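Local coordinates for 1-acyl-sn-glycerol-3-phosphate acyltransferase (Thermotoga maritima, PDB 5KYM), which catalyses transfer of an acyl chain to lysophosphatidic acid (1-acyl-sn-glycerol 3-phosphate), giving phosphatidic acid, and does so within the membrane bilayer, at residues A[168-174]-A[223-227]; A[164-168]-A[230-235]; A[45-49]-A[117-121]; A[53-57]-A[91-96]. One frame throughout, in Å; residues are numbered along the deposited sequence.

From the N terminus, the chain forms the two-helix motif, helices 2-34 and 38-59. The second of these meets helix 114-120 in interaction 3 and, further along, helix 89-96 in interaction 4. Interaction 4 nests inside the loop closed by interaction 3, and the two touch through Leu94, which packs on Ile49 and Leu121; together they tie the motif to the alpha/beta acyltransferase domain. The other pair follows in series. Residues 164-168 open the loop closed by interaction 2, and interaction 1 is nested within it, the two sharing Phe168. Both bind one loop to the C-terminal helix 223-243, far from the two-helix motif.

Interaction 1: A[168-174]-A[223-227]; sequences FKKDSLM and EEELR
Arg227, in the first turns of helix 223-243, lays its side chain along the turn formed by Lys169 to Ser172 and buries more area than any other residue of this contact. The loop makes a type II beta turn there, with Lys170 at phi/psi -60/143 and Asp171 at 64/17; Ser172 OG bonds back to Lys169 O at 2.7 Å. Arg227 runs out through two t torsions and bends at chi3 (p), bringing one guanidinium face over Lys170 CA, with NH1 3.6 Å from that atom. On the way its CD passes 3.3 Å from Lys169 O, and its CG sits at the edge of the Phe168 ring, 3.7 Å from Phe168 CB. Both oxygens of Glu223, one turn earlier and with chi1 t and chi2 m, hold Arg227 NH1 in a salt bridge, OE1 at 2.7 Å and OE2 at 3.0 Å, and Leu173 N also gives Glu223 OE2 a weak hydrogen bond of 3.0 Å. In register, Leu173 CA lies 5.8 Å from Arg227 CA and Met174 CA 5.7 Å from Glu223 CA. Below the charges, Leu173 CD2 packs 4.1 Å from Leu226 CG, and Met174 folds CE to 3.4 Å from Glu223 CB. An i, i+4 Glu-Arg pair thus receives the turn that follows the EGTRS motif of the acyltransferase fold, leading the chain into helix 174-177.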
# COMPACT_ATOMS: atom_id res chain seq x y z
N PHE A 168 -4.57 15.92 5.14
CA PHE A 168 -5.46 14.93 4.51
C PHE A 168 -6.49 15.74 3.71
O PHE A 168 -7.13 16.61 4.27
CB PHE A 168 -6.10 14.00 5.58
CG PHE A 168 -5.16 12.92 6.15
CD1 PHE A 168 -3.78 12.97 6.02
CD2 PHE A 168 -5.70 11.82 6.79
CE1 PHE A 168 -2.96 11.96 6.51
CE2 PHE A 168 -4.90 10.81 7.29
CZ PHE A 168 -3.52 10.92 7.19
N LYS A 169 -6.60 15.51 2.41
CA LYS A 169 -7.56 16.23 1.57
C LYS A 169 -8.98 16.09 2.20
O LYS A 169 -9.32 15.09 2.81
CB LYS A 169 -7.52 15.74 0.09
CG LYS A 169 -6.24 16.01 -0.76
CD LYS A 169 -5.60 17.43 -0.60
CE LYS A 169 -4.09 17.51 -0.97
NZ LYS A 169 -3.02 16.99 0.02
N LYS A 170 -9.79 17.14 2.09
CA LYS A 170 -11.18 17.15 2.58
C LYS A 170 -11.97 16.06 1.86
O LYS A 170 -11.76 15.79 0.70
CB LYS A 170 -11.81 18.57 2.38
CG LYS A 170 -13.29 18.78 2.73
CD LYS A 170 -14.02 19.55 1.60
CE LYS A 170 -15.26 20.32 2.04
NZ LYS A 170 -16.20 19.42 2.77
N ASP A 171 -12.86 15.42 2.59
CA ASP A 171 -13.66 14.26 2.15
C ASP A 171 -12.83 13.01 1.84
O ASP A 171 -13.35 12.09 1.22
CB ASP A 171 -14.61 14.59 0.97
CG ASP A 171 -15.64 15.70 1.31
OD1 ASP A 171 -16.11 15.84 2.48
OD2 ASP A 171 -16.00 16.45 0.37
N SER A 172 -11.57 12.94 2.31
CA SER A 172 -10.70 11.80 1.98
C SER A 172 -11.16 10.53 2.69
O SER A 172 -11.25 9.46 2.09
CB SER A 172 -9.24 12.11 2.21
OG SER A 172 -8.93 12.54 3.53
N LEU A 173 -11.58 10.66 3.95
CA LEU A 173 -12.19 9.53 4.68
C LEU A 173 -13.67 9.23 4.43
O LEU A 173 -14.21 8.29 4.99
CB LEU A 173 -11.90 9.61 6.19
CG LEU A 173 -10.53 8.91 6.32
CD1 LEU A 173 -9.54 9.98 6.66
CD2 LEU A 173 -10.54 7.74 7.27
N MET A 174 -14.29 9.92 3.52
CA MET A 174 -15.65 9.58 3.17
C MET A 174 -15.84 8.09 2.86
O MET A 174 -16.90 7.57 3.19
CB MET A 174 -16.16 10.45 2.02
CG MET A 174 -17.68 10.48 1.93
SD MET A 174 -18.53 11.06 3.44
CE MET A 174 -18.02 12.79 3.55
N GLU A 223 -17.41 12.86 8.83
CA GLU A 223 -16.20 12.52 8.04
C GLU A 223 -15.05 13.38 8.46
O GLU A 223 -13.93 12.89 8.55
CB GLU A 223 -16.43 12.77 6.55
CG GLU A 223 -15.24 12.38 5.67
CD GLU A 223 -14.14 13.43 5.56
OE1 GLU A 223 -14.41 14.59 5.98
OE2 GLU A 223 -13.02 13.11 5.05
N GLU A 224 -15.32 14.66 8.65
CA GLU A 224 -14.30 15.62 9.00
C GLU A 224 -13.66 15.38 10.36
O GLU A 224 -12.53 15.75 10.55
CB GLU A 224 -14.89 17.03 8.94
CG GLU A 224 -13.89 18.15 8.73
CD GLU A 224 -14.13 19.26 9.72
OE1 GLU A 224 -14.91 20.19 9.37
OE2 GLU A 224 -13.57 19.15 10.85
N GLU A 225 -14.38 14.76 11.29
CA GLU A 225 -13.90 14.54 12.66
C GLU A 225 -13.05 13.27 12.74
O GLU A 225 -12.08 13.19 13.50
CB GLU A 225 -15.07 14.49 13.63
CG GLU A 225 -14.70 14.36 15.11
CD GLU A 225 -15.88 13.94 16.00
OE1 GLU A 225 -16.85 14.73 15.91
OE2 GLU A 225 -15.84 12.90 16.76
N LEU A 226 -13.45 12.28 11.98
CA LEU A 226 -12.73 10.99 11.82
C LEU A 226 -11.40 11.21 11.17
O LEU A 226 -10.37 10.65 11.59
CB LEU A 226 -13.58 10.04 10.91
CG LEU A 226 -12.95 8.77 10.36
CD1 LEU A 226 -12.51 7.81 11.43
CD2 LEU A 226 -13.96 8.07 9.47
N ARG A 227 -11.43 12.03 10.11
CA ARG A 227 -10.23 12.35 9.33
C ARG A 227 -9.16 12.96 10.17
O ARG A 227 -8.01 12.58 10.09
CB ARG A 227 -10.56 13.27 8.18
CG ARG A 227 -9.39 13.49 7.25
CD ARG A 227 -9.80 14.27 6.02
NE ARG A 227 -9.95 15.65 6.48
CZ ARG A 227 -11.04 16.37 6.40
NH1 ARG A 227 -12.12 15.91 5.79
NH2 ARG A 227 -11.04 17.60 6.91

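Interaction 2: A[164-168]-A[230-235]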
# COMPACT_ATOMS: atom_id res chain seq x y z
N LYS A 164 7.55 14.99 4.73
CA LYS A 164 6.67 15.65 5.67
C LYS A 164 5.32 15.32 5.30
O LYS A 164 5.06 15.28 4.14
CB LYS A 164 6.83 17.17 5.64
CG LYS A 164 7.89 17.73 6.59
CD LYS A 164 8.37 19.10 6.06
CE LYS A 164 8.77 20.06 7.16
NZ LYS A 164 9.77 19.32 8.00
N VAL A 165 4.44 15.12 6.29
CA VAL A 165 3.08 14.66 5.99
C VAL A 165 2.23 15.85 5.61
O VAL A 165 2.15 16.84 6.32
CB VAL A 165 2.44 13.92 7.17
CG1 VAL A 165 1.24 13.13 6.69
CG2 VAL A 165 3.46 13.00 7.83
N LEU A 166 1.56 15.75 4.48
CA LEU A 166 0.69 16.80 4.02
C LEU A 166 -0.65 16.68 4.71
O LEU A 166 -0.93 15.70 5.41
CB LEU A 166 0.52 16.70 2.53
CG LEU A 166 1.82 16.69 1.68
CD1 LEU A 166 1.55 16.06 0.32
CD2 LEU A 166 2.50 18.04 1.57
N SER A 167 -1.50 17.69 4.52
CA SER A 167 -2.87 17.66 5.06
C SER A 167 -3.69 16.58 4.41
O SER A 167 -3.53 16.37 3.23
CB SER A 167 -3.58 19.00 4.86
OG SER A 167 -3.17 19.92 5.84
N PHE A 168 -4.57 15.92 5.14
CA PHE A 168 -5.46 14.93 4.51
C PHE A 168 -6.49 15.74 3.71
O PHE A 168 -7.13 16.61 4.27
CB PHE A 168 -6.10 14.00 5.58
CG PHE A 168 -5.16 12.92 6.15
CD1 PHE A 168 -3.78 12.97 6.02
CD2 PHE A 168 -5.70 11.82 6.79
CE1 PHE A 168 -2.96 11.96 6.51
CE2 PHE A 168 -4.90 10.81 7.29
CZ PHE A 168 -3.52 10.92 7.19
N VAL A 230 -7.57 10.26 12.65
CA VAL A 230 -6.70 9.34 11.94
C VAL A 230 -5.41 10.05 11.52
O VAL A 230 -4.31 9.56 11.73
CB VAL A 230 -7.45 8.71 10.74
CG1 VAL A 230 -6.48 7.87 9.89
CG2 VAL A 230 -8.59 7.84 11.23
N GLU A 231 -5.56 11.25 10.95
CA GLU A 231 -4.46 12.17 10.67
C GLU A 231 -3.50 12.39 11.80
O GLU A 231 -2.30 12.30 11.55
CB GLU A 231 -4.95 13.53 10.14
CG GLU A 231 -3.83 14.30 9.46
CD GLU A 231 -4.20 15.59 8.77
OE1 GLU A 231 -5.34 16.07 8.84
OE2 GLU A 231 -3.27 16.13 8.13
N GLU A 232 -3.97 12.67 13.03
CA GLU A 232 -3.02 12.84 14.16
C GLU A 232 -2.37 11.56 14.45
O GLU A 232 -1.16 11.55 14.63
CB GLU A 232 -3.56 13.46 15.48
CG GLU A 232 -3.63 15.01 15.52
CD GLU A 232 -2.88 15.77 14.39
OE1 GLU A 232 -1.65 16.04 14.54
OE2 GLU A 232 -3.52 16.11 13.34
N VAL A 233 -3.15 10.47 14.46
CA VAL A 233 -2.58 9.11 14.71
C VAL A 233 -1.42 8.75 13.76
O VAL A 233 -0.34 8.34 14.20
CB VAL A 233 -3.65 7.99 14.64
CG1 VAL A 233 -2.99 6.62 14.73
CG2 VAL A 233 -4.69 8.16 15.74
N VAL A 234 -1.67 8.93 12.48
CA VAL A 234 -0.70 8.60 11.47
C VAL A 234 0.52 9.50 11.63
O VAL A 234 1.66 9.00 11.68
CB VAL A 234 -1.23 8.71 10.03
CG1 VAL A 234 -0.11 8.33 9.07
CG2 VAL A 234 -2.43 7.80 9.81
N LYS A 235 0.25 10.81 11.73
CA LYS A 235 1.31 11.79 11.85
C LYS A 235 2.24 11.54 13.01
O LYS A 235 3.46 11.65 12.83
CB LYS A 235 0.77 13.21 11.94
CG LYS A 235 0.61 13.87 10.60
CD LYS A 235 0.07 15.24 10.87
CE LYS A 235 -0.18 15.99 9.57
NZ LYS A 235 -0.48 17.44 9.86
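Just downstream of the EGTRS motif of the acyltransferase fold, the extended loop 164-168 runs beside the C-terminal helix 223-243, with Phe168 and Glu231 at the centre of the contact. Phe168 has the largest area covered by the contact. Its ring lies flat beneath Glu231, whose CG stands 3.7 Å from the ring centroid and 12° off the normal, a CH-pi contact over the face. Around the rim, Phe168 CE2 meets Val230 CG1 at 4.2 Å and Phe168 CZ meets Val234 CG2 at the same distance. Val81 of strand 79-82 also touches the ring, so the phenylalanine fills space between loop, helix and central sheet. Glu231 combines this apolar role with a polar one: its extended side chain (chi1 and chi2 both t) carries the carboxylate past the ring to the loop backbone, where Phe168 N donates a weak hydrogen bond to Glu231 OE2 at 3.3 Å. The same oxygen pairs with Lys235 NZ one turn on, in a salt bridge of 3.5 Å. Lys235 is third in area covered; its aliphatic part lies against the start of the loop, where Val165 also packs on Val238 of the same helix. The CA atoms of Val165 and Lys235 are 6.8 Å apart, and the two side chains come closest where Val165 CB stands 3.9 Å from Lys235 CG.

Interaction 3: A[45-49]-A[117-121]. With DD9 (nonane), chain F.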
# COMPACT_ATOMS: atom_id res chain seq x y z
N VAL A 45 -2.82 -17.04 -4.79
CA VAL A 45 -2.48 -15.81 -5.50
C VAL A 45 -2.18 -14.71 -4.49
O VAL A 45 -1.18 -13.96 -4.64
CB VAL A 45 -3.59 -15.29 -6.42
CG1 VAL A 45 -3.14 -13.98 -7.12
CG2 VAL A 45 -3.96 -16.32 -7.46
N LEU A 46 -3.06 -14.60 -3.49
CA LEU A 46 -2.87 -13.59 -2.46
C LEU A 46 -1.55 -13.73 -1.73
O LEU A 46 -0.92 -12.74 -1.41
CB LEU A 46 -4.06 -13.55 -1.47
CG LEU A 46 -5.30 -12.82 -2.01
CD1 LEU A 46 -6.35 -12.76 -0.95
CD2 LEU A 46 -5.05 -11.40 -2.56
N LYS A 47 -1.12 -14.95 -1.47
CA LYS A 47 0.08 -15.18 -0.70
C LYS A 47 1.25 -14.79 -1.55
O LYS A 47 2.15 -14.15 -1.05
CB LYS A 47 0.14 -16.65 -0.26
CG LYS A 47 1.18 -17.00 0.79
CD LYS A 47 0.88 -16.31 2.12
CE LYS A 47 2.16 -15.95 2.85
NZ LYS A 47 3.08 -17.15 2.98
N GLU A 48 1.20 -15.10 -2.84
CA GLU A 48 2.29 -14.74 -3.78
C GLU A 48 2.55 -13.25 -3.92
O GLU A 48 3.69 -12.86 -4.17
CB GLU A 48 2.03 -15.33 -5.18
CG GLU A 48 2.25 -16.82 -5.34
CD GLU A 48 3.60 -17.23 -4.82
OE1 GLU A 48 4.64 -16.59 -5.21
OE2 GLU A 48 3.58 -18.14 -3.93
N ILE A 49 1.47 -12.47 -3.84
CA ILE A 49 1.47 -11.02 -3.84
C ILE A 49 2.14 -10.52 -2.61
O ILE A 49 2.98 -9.64 -2.68
CB ILE A 49 0.00 -10.45 -3.89
CG1 ILE A 49 -0.60 -10.74 -5.27
CG2 ILE A 49 -0.08 -8.93 -3.55
CD1 ILE A 49 -2.11 -10.56 -5.34
N TYR A 117 -2.32 -7.68 -11.81
CA TYR A 117 -2.36 -7.74 -10.37
C TYR A 117 -3.20 -6.64 -9.72
O TYR A 117 -3.90 -6.91 -8.73
CB TYR A 117 -0.95 -7.96 -9.82
CG TYR A 117 -0.57 -9.42 -9.94
CD1 TYR A 117 -1.00 -10.34 -9.00
CD2 TYR A 117 0.16 -9.86 -10.98
CE1 TYR A 117 -0.69 -11.66 -9.09
CE2 TYR A 117 0.52 -11.17 -11.08
CZ TYR A 117 0.08 -12.07 -10.15
OH TYR A 117 0.47 -13.40 -10.27
N ILE A 118 -3.24 -5.44 -10.31
CA ILE A 118 -4.16 -4.40 -9.82
C ILE A 118 -5.59 -4.85 -9.90
O ILE A 118 -6.35 -4.62 -8.99
CB ILE A 118 -4.04 -3.07 -10.59
CG1 ILE A 118 -2.66 -2.44 -10.37
CG2 ILE A 118 -5.15 -2.12 -10.15
CD1 ILE A 118 -2.38 -1.13 -11.06
N ARG A 119 -5.95 -5.44 -11.04
CA ARG A 119 -7.26 -6.03 -11.23
C ARG A 119 -7.51 -7.15 -10.25
O ARG A 119 -8.55 -7.16 -9.63
CB ARG A 119 -7.43 -6.54 -12.64
CG ARG A 119 -7.77 -5.46 -13.65
CD ARG A 119 -8.50 -6.02 -14.91
NE ARG A 119 -7.52 -6.62 -15.83
CZ ARG A 119 -6.64 -5.93 -16.57
NH1 ARG A 119 -6.60 -4.58 -16.55
NH2 ARG A 119 -5.77 -6.59 -17.33
N TYR A 120 -6.56 -8.08 -10.05
CA TYR A 120 -6.79 -9.19 -9.13
C TYR A 120 -7.10 -8.69 -7.73
O TYR A 120 -8.00 -9.21 -7.08
CB TYR A 120 -5.63 -10.17 -9.07
CG TYR A 120 -6.01 -11.51 -8.45
CD1 TYR A 120 -6.06 -11.67 -7.11
CD2 TYR A 120 -6.27 -12.63 -9.26
CE1 TYR A 120 -6.40 -12.89 -6.53
CE2 TYR A 120 -6.60 -13.85 -8.71
CZ TYR A 120 -6.68 -13.99 -7.33
OH TYR A 120 -7.03 -15.18 -6.70
N LEU A 121 -6.39 -7.65 -7.29
CA LEU A 121 -6.64 -7.04 -5.98
C LEU A 121 -7.90 -6.21 -5.89
O LEU A 121 -8.12 -5.52 -4.88
CB LEU A 121 -5.43 -6.18 -5.56
CG LEU A 121 -4.17 -7.01 -5.26
CD1 LEU A 121 -2.92 -6.15 -5.38
CD2 LEU A 121 -4.28 -7.70 -3.89
C1 DD9 F . 3.97 -13.30 -8.12
C2 DD9 F . 2.94 -12.21 -8.39
C3 DD9 F . 3.52 -10.88 -7.98
C4 DD9 F . 2.54 -9.77 -8.31
C5 DD9 F . 2.94 -8.48 -7.59
C6 DD9 F . 1.82 -7.46 -7.78
C7 DD9 F . 2.20 -6.00 -7.53
C8 DD9 F . 0.91 -5.16 -7.66
C9 DD9 F . 1.20 -3.69 -7.98
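Tyr117 comes first, midway along helix 114-120, and its ring packs against both helix 38-59 and a bound nonane. Ile49 CG1 approaches Tyr117 CD1 at 3.8 Å and Val45 CG1 lies at the ring edge, 3.9 Å from Tyr117 CE1, while nonane C4 sits over one face. The hydroxyl is engaged with the backbone oxygen of Gly25 on helix 2-34, and Tyr117 OH also lies 3.3 Å from nonane C2. One turn later Tyr120 presents a ring face to Val45: CG1 is 3.5 Å from the ring centroid and 13° off the normal, a CH-pi contact. Val45 CG2 reaches Tyr120 OH at 3.4 Å. Leu121, where the chain leaves the helix, sends CD2 to Leu46 CD2 at 4.0 Å and Ile49 CD1 at 3.9 Å. Apolar and aromatic contacts join the two segments, without hydrogen bonds or salt bridges between them, which implies a greasy joint between the two-helix motif and the domain, consistent with a hydrocarbon chain binding alongside it.

Interaction 4: A[53-57]-A[91-96]; sequences GKRAF and PLILGF. With HGX (1-heptadecanoyl-2-tridecanoyl-3-glycerol-phosphonyl choline), chain D; HGX (1-heptadecanoyl-2-tridecanoyl-3-glycerol-phosphonyl choline), chain E.
Glycine meets glycine where helix 38-59 of the two-helix motif crosses helix 89-96, which starts at the aspartate of the HX4D motif. The short axes approach to 7.9 Å, with a crossing angle of -124°. Gly53 CA lies 3.7 Å from Gly95 CA and 3.2 Å from Pro91 O; a beta carbon on either glycine would clash with the opposite backbone. Lys54 (chi1 m, chi2 -148°, chi3 t, chi4 p) lies over the Phe96 ring, its CG 4.0 Å from the ring centroid in a CH-pi contact, then turns NZ onto Gly95 O in a 2.9 Å hydrogen bond. Phe96, at chi1 m and chi2 -85°, turns a ring face to Lys54 CG and its edge to Phe57 CD1, 4.4 Å from Phe96 CE2. Phe57, chi1 m and chi2 78°, places CZ 3.6 Å from Leu92 CB; Val64 and Val207 of the central sheet also touch its ring. Arg55 points away from this interface, chi1 m and then extended, and its NE donates a 3.1 Å hydrogen bond to phosphate oxygen O4 of the chain D HGX lipid.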
# COMPACT_ATOMS: atom_id res chain seq x y z
N GLY A 53 5.54 -8.26 -2.20
CA GLY A 53 5.70 -7.07 -1.35
C GLY A 53 7.01 -7.14 -0.56
O GLY A 53 7.84 -6.24 -0.61
N LYS A 54 7.20 -8.26 0.09
CA LYS A 54 8.33 -8.47 0.94
C LYS A 54 9.59 -8.57 0.16
O LYS A 54 10.55 -7.86 0.46
CB LYS A 54 8.14 -9.76 1.76
CG LYS A 54 7.11 -9.60 2.85
CD LYS A 54 7.40 -10.42 4.04
CE LYS A 54 6.27 -10.49 4.96
NZ LYS A 54 5.14 -11.17 4.24
N ARG A 55 9.60 -9.46 -0.81
CA ARG A 55 10.78 -9.72 -1.62
C ARG A 55 11.29 -8.43 -2.25
O ARG A 55 12.50 -8.24 -2.37
CB ARG A 55 10.47 -10.76 -2.70
CG ARG A 55 10.36 -12.16 -2.14
CD ARG A 55 10.18 -13.28 -3.14
NE ARG A 55 9.97 -14.60 -2.49
CZ ARG A 55 9.51 -15.69 -3.11
NH1 ARG A 55 9.19 -15.67 -4.40
NH2 ARG A 55 9.34 -16.83 -2.44
N ALA A 56 10.38 -7.55 -2.65
CA ALA A 56 10.76 -6.28 -3.24
C ALA A 56 11.84 -5.56 -2.45
O ALA A 56 12.83 -5.02 -3.00
CB ALA A 56 9.54 -5.38 -3.30
N PHE A 57 11.63 -5.52 -1.15
CA PHE A 57 12.56 -4.79 -0.33
C PHE A 57 13.88 -5.54 -0.24
O PHE A 57 14.92 -4.90 -0.12
CB PHE A 57 11.96 -4.40 1.01
CG PHE A 57 10.90 -3.40 0.88
CD1 PHE A 57 9.65 -3.79 0.47
CD2 PHE A 57 11.16 -2.08 1.04
CE1 PHE A 57 8.67 -2.86 0.23
CE2 PHE A 57 10.18 -1.11 0.77
CZ PHE A 57 8.93 -1.52 0.36
N PRO A 91 4.04 -1.69 -2.51
CA PRO A 91 4.59 -3.02 -2.18
C PRO A 91 4.77 -3.22 -0.67
O PRO A 91 4.55 -4.34 -0.16
CB PRO A 91 5.97 -3.06 -2.92
CG PRO A 91 6.17 -1.70 -3.51
CD PRO A 91 4.80 -1.01 -3.58
N LEU A 92 5.17 -2.16 0.02
CA LEU A 92 5.30 -2.19 1.46
C LEU A 92 3.98 -2.56 2.13
O LEU A 92 3.95 -3.54 2.87
CB LEU A 92 5.77 -0.84 2.00
CG LEU A 92 5.93 -0.67 3.49
CD1 LEU A 92 7.08 -1.52 3.90
CD2 LEU A 92 6.18 0.75 3.86
N ILE A 93 2.88 -1.82 1.90
CA ILE A 93 1.59 -2.16 2.55
C ILE A 93 1.18 -3.62 2.14
O ILE A 93 0.69 -4.39 2.98
CB ILE A 93 0.42 -1.21 2.20
CG1 ILE A 93 0.71 0.28 2.32
CG2 ILE A 93 -0.80 -1.54 3.01
CD1 ILE A 93 1.04 0.77 3.68
N LEU A 94 1.39 -3.98 0.85
CA LEU A 94 0.97 -5.30 0.32
C LEU A 94 1.67 -6.43 1.06
O LEU A 94 1.04 -7.39 1.49
CB LEU A 94 1.25 -5.41 -1.18
CG LEU A 94 0.30 -4.68 -2.15
CD1 LEU A 94 0.67 -4.74 -3.63
CD2 LEU A 94 -1.08 -5.26 -1.98
N GLY A 95 2.97 -6.27 1.26
CA GLY A 95 3.78 -7.31 1.85
C GLY A 95 3.76 -7.40 3.36
O GLY A 95 4.10 -8.43 3.91
N PHE A 96 3.33 -6.35 4.03
CA PHE A 96 3.45 -6.29 5.48
C PHE A 96 2.21 -5.87 6.23
O PHE A 96 2.26 -5.76 7.44
CB PHE A 96 4.58 -5.32 5.82
CG PHE A 96 5.94 -5.80 5.39
CD1 PHE A 96 6.67 -6.65 6.20
CD2 PHE A 96 6.47 -5.40 4.22
CE1 PHE A 96 7.89 -7.10 5.83
CE2 PHE A 96 7.73 -5.84 3.85
CZ PHE A 96 8.44 -6.67 4.67
O11 HGX D . 13.91 -13.67 -4.26
C11 HGX D . 13.60 -14.39 -5.21
C12 HGX D . 13.29 -13.81 -6.58
C13 HGX D . 13.71 -14.71 -7.74
C14 HGX D . 13.42 -14.04 -9.10
C15 HGX D . 14.44 -14.42 -10.17
C16 HGX D . 14.30 -13.71 -11.53
C17 HGX D . 15.63 -13.70 -12.29
C18 HGX D . 15.53 -13.41 -13.79
O3 HGX D . 13.51 -15.84 -5.06
C3 HGX D . 12.93 -16.51 -3.93
C2 HGX D . 13.89 -17.55 -3.30
C1 HGX D . 14.11 -17.38 -1.76
O3P HGX D . 13.93 -16.05 -1.21
O2 HGX D . 15.15 -17.57 -4.02
C31 HGX D . 15.29 -18.63 -5.04
O31 HGX D . 15.63 -19.72 -4.62
C32 HGX D . 15.00 -18.45 -6.54
C33 HGX D . 16.20 -18.09 -7.43
C34 HGX D . 15.87 -18.18 -8.94
C35 HGX D . 16.87 -17.41 -9.82
C36 HGX D . 17.25 -18.08 -11.14
C37 HGX D . 18.15 -17.24 -12.09
C38 HGX D . 18.77 -18.09 -13.24
C39 HGX D . 19.38 -17.31 -14.44
C40 HGX D . 20.12 -18.18 -15.48
O1 HGX D . 13.54 -16.72 1.21
P1 HGX D . 13.12 -15.71 0.17
O4 HGX D . 11.65 -15.61 -0.15
O5 HGX D . 13.59 -14.20 0.62
C4 HGX D . 14.12 -13.84 1.91
C5 HGX D . 12.99 -13.57 2.92
O11 HGX E . 11.32 -17.53 -6.88
C11 HGX E . 10.50 -18.25 -7.42
C12 HGX E . 10.37 -18.21 -8.93
C13 HGX E . 11.05 -17.06 -9.67
C14 HGX E . 10.92 -17.38 -11.17
C15 HGX E . 11.66 -16.48 -12.16
C16 HGX E . 11.63 -17.10 -13.58
C17 HGX E . 12.03 -16.09 -14.68
C18 HGX E . 11.92 -16.56 -16.14
O3 HGX E . 9.66 -19.18 -6.63
C3 HGX E . 9.52 -19.17 -5.20
C2 HGX E . 9.87 -20.51 -4.53
C1 HGX E . 9.40 -20.40 -3.07
O3P HGX E . 9.47 -21.64 -2.34
O2 HGX E . 11.30 -20.80 -4.62
C31 HGX E . 11.80 -22.09 -5.17
O31 HGX E . 11.24 -23.14 -4.88
C32 HGX E . 13.03 -22.19 -6.07
C33 HGX E . 12.65 -22.40 -7.54
C34 HGX E . 13.75 -22.07 -8.55
C35 HGX E . 13.25 -21.29 -9.78
C36 HGX E . 14.21 -21.41 -10.98
C37 HGX E . 13.87 -20.52 -12.18
C38 HGX E . 14.84 -20.72 -13.36
C39 HGX E . 14.85 -19.59 -14.42
C40 HGX E . 15.93 -19.74 -15.50
O1 HGX E . 8.23 -21.05 -0.22
P1 HGX E . 9.52 -21.66 -0.72
O4 HGX E . 10.86 -21.07 -0.33
O5 HGX E . 9.54 -23.22 -0.26
C4 HGX E . 9.44 -23.61 1.12
C5 HGX E . 10.16 -24.93 1.40